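Long-range contacts in dephospho-CoA kinase (Legionella pneumophila subsp. pneumophila, PDB 4TTR), which probably phosphorylates the 3'-hydroxyl of dephospho-coenzyme A with ATP, the last step in the biosynthesis of coenzyme A: residues 30-35 with 194-199; 143-148 with 186-191. All blocks are in the same frame, centred on the assembly; numbering follows the deposited sequence. Where two conformers were deposited one is given.

Interaction 1. Residues 30-35 with 194-199; sequences STVAEF and SELKAK. With BU2 (1,3-butanediol), chain B.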
ATOM      1  N   SER A  30      -3.400   0.322  -7.045  1.00 17.98           N
ATOM      2  CA  SER A  30      -4.562  -0.522  -6.796  0.59 21.89           C
ATOM      3  C   SER A  30      -5.040  -1.140  -8.108  1.00 14.27           C
ATOM      4  O   SER A  30      -5.604  -2.229  -8.120  1.00 17.84           O
ATOM      5  CB  SER A  30      -5.690   0.275  -6.135  0.59 22.79           C
ATOM      6  OG  SER A  30      -6.443   0.991  -7.096  0.59 21.32           O
ATOM      7  N   THR A  31      -4.807  -0.434  -9.211  1.00 18.28           N
ATOM      8  CA  THR A  31      -5.113  -0.963 -10.535  1.00 16.89           C
ATOM      9  C   THR A  31      -4.132  -2.082 -10.873  1.00 12.29           C
ATOM     10  O   THR A  31      -4.509  -3.105 -11.447  1.00 15.29           O
ATOM     11  CB  THR A  31      -5.039   0.130 -11.609  1.00 21.08           C
ATOM     12  OG1 THR A  31      -5.946   1.187 -11.274  1.00 20.74           O
ATOM     13  CG2 THR A  31      -5.394  -0.433 -12.980  1.00 20.24           C
ATOM     14  N   VAL A  32      -2.871  -1.874 -10.511  1.00 11.70           N
ATOM     15  CA  VAL A  32      -1.842  -2.890 -10.685  1.00 12.29           C
ATOM     16  C   VAL A  32      -2.214  -4.138  -9.897  1.00 11.86           C
ATOM     17  O   VAL A  32      -2.079  -5.251 -10.396  1.00 11.12           O
ATOM     18  CB  VAL A  32      -0.456  -2.366 -10.247  1.00 12.44           C
ATOM     19  CG1 VAL A  32       0.556  -3.499 -10.119  1.00 13.44           C
ATOM     20  CG2 VAL A  32       0.045  -1.333 -11.235  1.00 12.61           C
ATOM     21  N   ALA A  33      -2.690  -3.949  -8.670  1.00 15.30           N
ATOM     22  CA  ALA A  33      -3.108  -5.073  -7.838  1.00 15.12           C
ATOM     23  C   ALA A  33      -4.242  -5.848  -8.502  1.00 14.00           C
ATOM     24  O   ALA A  33      -4.251  -7.078  -8.490  1.00 14.06           O
ATOM     25  CB  ALA A  33      -3.535  -4.589  -6.463  1.00 16.73           C
ATOM     26  N   GLU A  34      -5.190  -5.125  -9.092  1.00 16.29           N
ATOM     27  CA  GLU A  34      -6.324  -5.755  -9.758  0.58 16.76           C
ATOM     28  C   GLU A  34      -5.863  -6.587 -10.954  1.00 14.56           C
ATOM     29  O   GLU A  34      -6.369  -7.684 -11.186  1.00 14.84           O
ATOM     30  CB  GLU A  34      -7.341  -4.693 -10.200  0.58 17.82           C
ATOM     31  CG  GLU A  34      -8.568  -5.243 -10.927  0.58 19.89           C
ATOM     32  CD  GLU A  34      -9.387  -6.212 -10.083  0.58 21.33           C
ATOM     33  OE1 GLU A  34     -10.192  -6.971 -10.664  0.58 23.04           O
ATOM     34  OE2 GLU A  34      -9.237  -6.212  -8.841  0.58 21.91           O
ATOM     35  N   PHE A  35      -4.900  -6.069 -11.712  1.00 13.31           N
ATOM     36  CA  PHE A  35      -4.383  -6.799 -12.865  1.00 16.15           C
ATOM     37  C   PHE A  35      -3.700  -8.091 -12.414  1.00 12.98           C
ATOM     38  O   PHE A  35      -3.872  -9.133 -13.041  1.00 15.14           O
ATOM     39  CB  PHE A  35      -3.415  -5.927 -13.680  1.00 13.97           C
ATOM     40  CG  PHE A  35      -4.100  -4.941 -14.602  1.00 15.05           C
ATOM     41  CD1 PHE A  35      -5.193  -5.320 -15.365  1.00 15.94           C
ATOM     42  CD2 PHE A  35      -3.649  -3.634 -14.697  1.00 13.82           C
ATOM     43  CE1 PHE A  35      -5.819  -4.420 -16.206  1.00 17.48           C
ATOM     44  CE2 PHE A  35      -4.275  -2.725 -15.538  1.00 15.14           C
ATOM     45  CZ  PHE A  35      -5.360  -3.119 -16.291  1.00 16.69           C
ATOM     46  N   SER A 194      -3.704   0.181 -20.815  1.00 17.91           N
ATOM     47  CA  SER A 194      -3.311  -0.944 -21.653  1.00 22.45           C
ATOM     48  C   SER A 194      -1.835  -1.296 -21.472  1.00 24.30           C
ATOM     49  O   SER A 194      -1.488  -2.470 -21.339  1.00 21.55           O
ATOM     50  CB  SER A 194      -3.603  -0.645 -23.124  1.00 31.41           C
ATOM     51  OG  SER A 194      -3.156  -1.701 -23.957  0.28 26.70           O
ATOM     52  N   GLU A 195      -0.966  -0.288 -21.471  1.00 21.94           N
ATOM     53  CA  GLU A 195       0.457  -0.538 -21.271  1.00 23.52           C
ATOM     54  C   GLU A 195       0.727  -0.945 -19.833  1.00 18.43           C
ATOM     55  O   GLU A 195       1.669  -1.685 -19.559  1.00 18.02           O
ATOM     56  CB  GLU A 195       1.297   0.691 -21.634  1.00 24.56           C
ATOM     57  CG  GLU A 195       1.972   0.592 -22.998  1.00 42.83           C
ATOM     58  CD  GLU A 195       2.871  -0.630 -23.123  0.14 36.87           C
ATOM     59  OE1 GLU A 195       3.693  -0.864 -22.210  0.74 46.70           O
ATOM     60  OE2 GLU A 195       2.748  -1.363 -24.128  0.69 42.03           O
ATOM     61  N   LEU A 196      -0.095  -0.453 -18.914  1.00 16.06           N
ATOM     62  CA  LEU A 196       0.019  -0.847 -17.519  1.00 18.45           C
ATOM     63  C   LEU A 196      -0.216  -2.349 -17.400  1.00 15.86           C
ATOM     64  O   LEU A 196       0.539  -3.058 -16.735  1.00 12.78           O
ATOM     65  CB  LEU A 196      -0.975  -0.069 -16.657  1.00 14.85           C
ATOM     66  CG  LEU A 196      -0.911  -0.298 -15.147  1.00 17.92           C
ATOM     67  CD1 LEU A 196       0.473   0.025 -14.608  1.00 19.87           C
ATOM     68  CD2 LEU A 196      -1.971   0.544 -14.438  1.00 17.55           C
ATOM     69  N   LYS A 197      -1.258  -2.827 -18.071  1.00 15.63           N
ATOM     70  CA  LYS A 197      -1.584  -4.246 -18.081  1.00 17.10           C
ATOM     71  C   LYS A 197      -0.482  -5.079 -18.723  1.00 14.16           C
ATOM     72  O   LYS A 197      -0.168  -6.172 -18.254  1.00 11.52           O
ATOM     73  CB  LYS A 197      -2.893  -4.479 -18.824  1.00 18.40           C
ATOM     74  CG  LYS A 197      -3.339  -5.925 -18.836  1.00 21.26           C
ATOM     75  CD  LYS A 197      -4.494  -6.102 -19.802  1.00 29.62           C
ATOM     76  CE  LYS A 197      -4.926  -7.560 -19.897  1.00 44.87           C
ATOM     77  NZ  LYS A 197      -3.918  -8.408 -20.594  1.00 34.81           N
ATOM     78  N   ALA A 198       0.089  -4.569 -19.808  1.00 17.32           N
ATOM     79  CA  ALA A 198       1.172  -5.266 -20.486  1.00 15.72           C
ATOM     80  C   ALA A 198       2.367  -5.409 -19.552  1.00 12.77           C
ATOM     81  O   ALA A 198       2.973  -6.472 -19.465  1.00 14.18           O
ATOM     82  CB  ALA A 198       1.568  -4.531 -21.754  1.00 22.11           C
ATOM     83  N   LYS A 199       2.692  -4.337 -18.843  1.00 13.94           N
ATOM     84  CA  LYS A 199       3.815  -4.352 -17.918  1.00 14.13           C
ATOM     85  C   LYS A 199       3.585  -5.332 -16.765  1.00 13.05           C
ATOM     86  O   LYS A 199       4.495  -6.068 -16.385  1.00 10.26           O
ATOM     87  CB  LYS A 199       4.073  -2.944 -17.385  1.00 12.06           C
ATOM     88  CG  LYS A 199       4.736  -2.041 -18.410  1.00 14.17           C
ATOM     89  CD  LYS A 199       5.063  -0.683 -17.848  1.00 13.89           C
ATOM     90  CE  LYS A 199       6.040   0.053 -18.745  1.00 15.41           C
ATOM     91  NZ  LYS A 199       6.404   1.368 -18.171  1.00 13.50           N
TER
HETATM   92  C1  BU2 B 301      -4.965   3.558  -8.273  1.00 34.71           C
HETATM   93  O1  BU2 B 301      -5.795   4.433  -9.004  1.00 48.91           O
HETATM   94  C2  BU2 B 301      -5.051   3.859  -6.792  1.00 49.22           C
HETATM   95  C3  BU2 B 301      -3.655   4.099  -6.257  1.00 37.10           C
HETATM   96  O3  BU2 B 301      -3.264   5.414  -6.584  1.00 33.44           O
HETATM   97  C4  BU2 B 301      -3.650   3.917  -4.756  1.00 45.20           C

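Interaction 2. Residues 143-148 with 186-191; sequences LVIAPL and VLINES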
ATOM      1  N   LEU A 143       7.642  -1.426  -6.811  1.00 11.92           N
ATOM      2  CA  LEU A 143       7.264  -0.041  -6.570  1.00 12.06           C
ATOM      3  C   LEU A 143       6.634   0.554  -7.822  1.00 10.85           C
ATOM      4  O   LEU A 143       7.269   0.621  -8.872  1.00 11.33           O
ATOM      5  CB  LEU A 143       8.485   0.770  -6.138  1.00 12.40           C
ATOM      6  CG  LEU A 143       8.354   2.293  -6.133  1.00 13.48           C
ATOM      7  CD1 LEU A 143       7.185   2.748  -5.273  1.00 13.69           C
ATOM      8  CD2 LEU A 143       9.656   2.905  -5.648  1.00 15.60           C
ATOM      9  N   VAL A 144       5.378   0.968  -7.707  1.00 10.35           N
ATOM     10  CA  VAL A 144       4.670   1.597  -8.816  1.00 11.90           C
ATOM     11  C   VAL A 144       4.761   3.107  -8.690  1.00 15.06           C
ATOM     12  O   VAL A 144       4.442   3.662  -7.643  1.00 15.30           O
ATOM     13  CB  VAL A 144       3.192   1.177  -8.857  1.00 13.08           C
ATOM     14  CG1 VAL A 144       2.502   1.760 -10.088  1.00 16.48           C
ATOM     15  CG2 VAL A 144       3.074  -0.338  -8.845  1.00 12.32           C
ATOM     16  N   ILE A 145       5.204   3.771  -9.754  1.00 15.61           N
ATOM     17  CA  ILE A 145       5.290   5.223  -9.750  1.00 16.55           C
ATOM     18  C   ILE A 145       4.638   5.812 -10.990  1.00 18.01           C
ATOM     19  O   ILE A 145       4.557   5.164 -12.033  1.00 19.82           O
ATOM     20  CB  ILE A 145       6.756   5.711  -9.663  1.00 18.68           C
ATOM     21  CG1 ILE A 145       7.575   5.247 -10.870  1.00 19.41           C
ATOM     22  CG2 ILE A 145       7.401   5.215  -8.383  1.00 17.88           C
ATOM     23  CD1 ILE A 145       8.680   6.198 -11.228  1.00 23.94           C
ATOM     24  N   ALA A 146       4.170   7.045 -10.859  1.00 18.03           N
ATOM     25  CA  ALA A 146       3.590   7.772 -11.975  1.00 21.52           C
ATOM     26  C   ALA A 146       4.280   9.122 -12.082  1.00 22.53           C
ATOM     27  O   ALA A 146       4.616   9.728 -11.062  1.00 25.39           O
ATOM     28  CB  ALA A 146       2.098   7.943 -11.784  1.00 23.44           C
ATOM     29  N   PRO A 147       4.508   9.598 -13.314  1.00 23.77           N
ATOM     30  CA  PRO A 147       5.159  10.908 -13.433  1.00 30.54           C
ATOM     31  C   PRO A 147       4.318  12.030 -12.824  1.00 31.48           C
ATOM     32  O   PRO A 147       3.100  11.892 -12.687  1.00 27.50           O
ATOM     33  CB  PRO A 147       5.323  11.089 -14.948  1.00 26.06           C
ATOM     34  CG  PRO A 147       4.344  10.161 -15.566  1.00 36.43           C
ATOM     35  CD  PRO A 147       4.205   9.004 -14.626  1.00 27.82           C
ATOM     36  N   LEU A 148       4.987  13.121 -12.461  1.00 33.24           N
ATOM     37  CA  LEU A 148       4.369  14.253 -11.779  1.00 34.62           C
ATOM     38  C   LEU A 148       3.082  14.721 -12.456  1.00 32.40           C
ATOM     39  O   LEU A 148       2.061  14.901 -11.793  1.00 35.66           O
ATOM     40  CB  LEU A 148       5.385  15.398 -11.696  1.00 35.25           C
ATOM     41  CG  LEU A 148       4.928  16.825 -11.379  1.00 40.54           C
ATOM     42  CD1 LEU A 148       4.063  16.893 -10.142  1.00 35.82           C
ATOM     43  CD2 LEU A 148       6.149  17.712 -11.207  1.00 44.61           C
ATOM     44  N   VAL A 186      10.643  -1.458 -10.591  1.00 10.40           N
ATOM     45  CA  VAL A 186       9.898  -0.213 -10.579  1.00  8.92           C
ATOM     46  C   VAL A 186       9.028  -0.144 -11.830  1.00 11.53           C
ATOM     47  O   VAL A 186       9.536  -0.141 -12.948  1.00 12.61           O
ATOM     48  CB  VAL A 186      10.836   1.004 -10.521  1.00 10.83           C
ATOM     49  CG1 VAL A 186      10.045   2.304 -10.598  1.00 11.00           C
ATOM     50  CG2 VAL A 186      11.682   0.961  -9.253  1.00 11.72           C
ATOM     51  N   LEU A 187       7.717  -0.096 -11.627  1.00  8.47           N
ATOM     52  CA  LEU A 187       6.769   0.034 -12.724  1.00  9.30           C
ATOM     53  C   LEU A 187       6.418   1.501 -12.911  1.00 11.66           C
ATOM     54  O   LEU A 187       5.690   2.082 -12.105  1.00 12.53           O
ATOM     55  CB  LEU A 187       5.508  -0.789 -12.446  1.00  8.12           C
ATOM     56  CG  LEU A 187       4.617  -1.153 -13.636  1.00 11.02           C
ATOM     57  CD1 LEU A 187       3.564  -2.154 -13.183  1.00 12.14           C
ATOM     58  CD2 LEU A 187       3.950   0.064 -14.252  1.00 12.02           C
ATOM     59  N   ILE A 188       6.959   2.102 -13.965  1.00 13.45           N
ATOM     60  CA  ILE A 188       6.628   3.476 -14.305  1.00 11.01           C
ATOM     61  C   ILE A 188       5.296   3.479 -15.046  1.00 13.92           C
ATOM     62  O   ILE A 188       5.214   3.033 -16.188  1.00 14.02           O
ATOM     63  CB  ILE A 188       7.721   4.146 -15.172  1.00 18.33           C
ATOM     64  CG1 ILE A 188       9.110   3.898 -14.570  1.00 17.07           C
ATOM     65  CG2 ILE A 188       7.445   5.644 -15.298  1.00 16.51           C
ATOM     66  CD1 ILE A 188      10.259   4.453 -15.396  1.00 16.35           C
ATOM     67  N   ASN A 189       4.252   3.959 -14.375  1.00 15.38           N
ATOM     68  CA  ASN A 189       2.910   4.018 -14.947  1.00 16.25           C
ATOM     69  C   ASN A 189       2.699   5.358 -15.632  1.00 19.74           C
ATOM     70  O   ASN A 189       2.120   6.274 -15.049  1.00 20.58           O
ATOM     71  CB  ASN A 189       1.857   3.795 -13.856  1.00 17.49           C
ATOM     72  CG  ASN A 189       0.434   3.881 -14.382  1.00 17.48           C
ATOM     73  OD1 ASN A 189       0.193   3.792 -15.583  1.00 22.09           O
ATOM     74  ND2 ASN A 189      -0.516   4.054 -13.476  1.00 22.07           N
ATOM     75  N   GLU A 190       3.168   5.461 -16.874  1.00 25.62           N
ATOM     76  CA  GLU A 190       3.263   6.746 -17.559  1.00 28.81           C
ATOM     77  C   GLU A 190       2.467   6.827 -18.863  1.00 40.11           C
ATOM     78  O   GLU A 190       2.578   7.818 -19.585  1.00 34.24           O
ATOM     79  CB  GLU A 190       4.739   7.071 -17.841  1.00 26.34           C
ATOM     80  CG  GLU A 190       5.545   5.921 -18.439  1.00 27.65           C
ATOM     81  CD  GLU A 190       6.940   6.343 -18.887  1.00 32.47           C
ATOM     82  OE1 GLU A 190       7.583   5.577 -19.635  1.00 35.73           O
ATOM     83  OE2 GLU A 190       7.398   7.435 -18.493  1.00 32.81           O
ATOM     84  N   SER A 191       1.657   5.815 -19.173  1.00 29.50           N
ATOM     85  CA  SER A 191       0.917   5.844 -20.433  1.00 29.12           C
ATOM     86  C   SER A 191      -0.281   4.898 -20.532  1.00 28.75           C
ATOM     87  O   SER A 191      -0.282   3.983 -21.355  1.00 45.89           O
ATOM     88  CB  SER A 191       1.873   5.535 -21.584  1.00 29.26           C
ATOM     89  OG  SER A 191       2.262   4.175 -21.571  1.00 30.24           O
TER

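Interaction 1. Residues 30-35 with 194-199
Leu-196 and Lys-197 of one helix meet Thr-31, Val-32 and Phe-35 of the other mainly through carbon. Phe-35 has CG anti to its carbonyl carbon (chi1 -80°), and from there the ring reaches the backbone end of Lys-197. CB of Lys-197 sits over one ring face, displaced toward the rim, in a CH-pi contact 3.9 Å from the ring centroid. CG of Lys-197 follows over CE1 and CD1 of Phe-35, the two side chains crossing at about a right angle; the rest of the lysine leads away from helix 29-38, so the aliphatic root, not the ammonium, does the packing.

Leu-196 carries CG anti to its backbone N (chi1 -176°), which sends the branch point toward helix 29-38, where its two methyls divide the work. CD1 meets CG2 of Val-32 at 3.7 Å. CD2 lies 3.8 Å from CG2 of Thr-31 and also comes near the plane of the Phe-35 ring at its edge, 4.1 Å from CE2. Thr-31 thus offers its methyl to the leucine, while its OG1 is 3.9 Å from C1 of the bound butanediol.

The segment axes approach to 9.9 Å and cross at -55°. Ser-30 and Thr-31, at the start of helix 29-38 where the P-loop runs into it, line the butanediol pocket and belong to the predicted ATP site. Val-32 also touches Leu-21 of central strand 18-23 and Leu-187 of edge strand 185-188, and Val-200 of helix 192-213 extends the packing to Val-32 and Phe-35.

Interaction 2. Residues 143-148 with 186-191
Ile-145 holds CG1 between its backbone N and carbonyl carbon (chi1 62°), and Val-186 holds CG1 anti to its N (chi1 176°); these two CG1 atoms meet at 3.9 Å, the side chains crossing at a slant. Further out, CD1 of Ile-145 reaches CG1 of Ile-188 at 4.1 Å, the two isoleucines lying side by side and pointing the same way. Leu-143 shares this face, whereas Val-144 and Leu-187 occupy the opposite one.

The strands run parallel, joined by three backbone hydrogen bonds: Leu-187 N to Leu-143 O, Ile-145 N to Leu-187 O, and Asn-189 N to Ile-145 O. The last, 2.7 Å long, has a C=O...N angle of 175° and carries the pairing one residue past the end of strand 185-188. Beyond it, Pro-147, the N-cap residue of helix 148-159, sets CD 3.5 Å from Asn-189 O and 3.8 Å from Glu-190 CB.

Asn-189 ND2 hydrogen-bonds to Ser-27 O, tying this end of the sheet to the predicted ATP-binding loop. Strand 185-188 is the outermost of the parallel sheet and strand 140-145 separates it from strand 18-23; helix 192-213 packs on Leu-187, and helix 148-159 touches Ala-146 and Asn-189.

How the interactions relate
Both interactions are partly buried and lie on the same side of the chain's centre, about 11 Å apart between centres. Interaction 1 packs two helices by apolar and CH-pi contacts, from buried Val-32 and Leu-196 out to exposed Lys-197; interaction 2 joins neighbouring strands by backbone bonds, with side chains on both faces. Strand 185-188 is followed in the chain by helix 192-213, so the second segments of both are close in sequence. They also touch: Leu-196 CD1 lies 3.5 Å from Leu-187 CD2, and Lys-199 NZ probably hydrogen-bonds to Ile-188 O. Interaction 1 starts from the end of the P-loop, with Thr-31 touching Leu-196; interaction 2 reaches it through Asn-189.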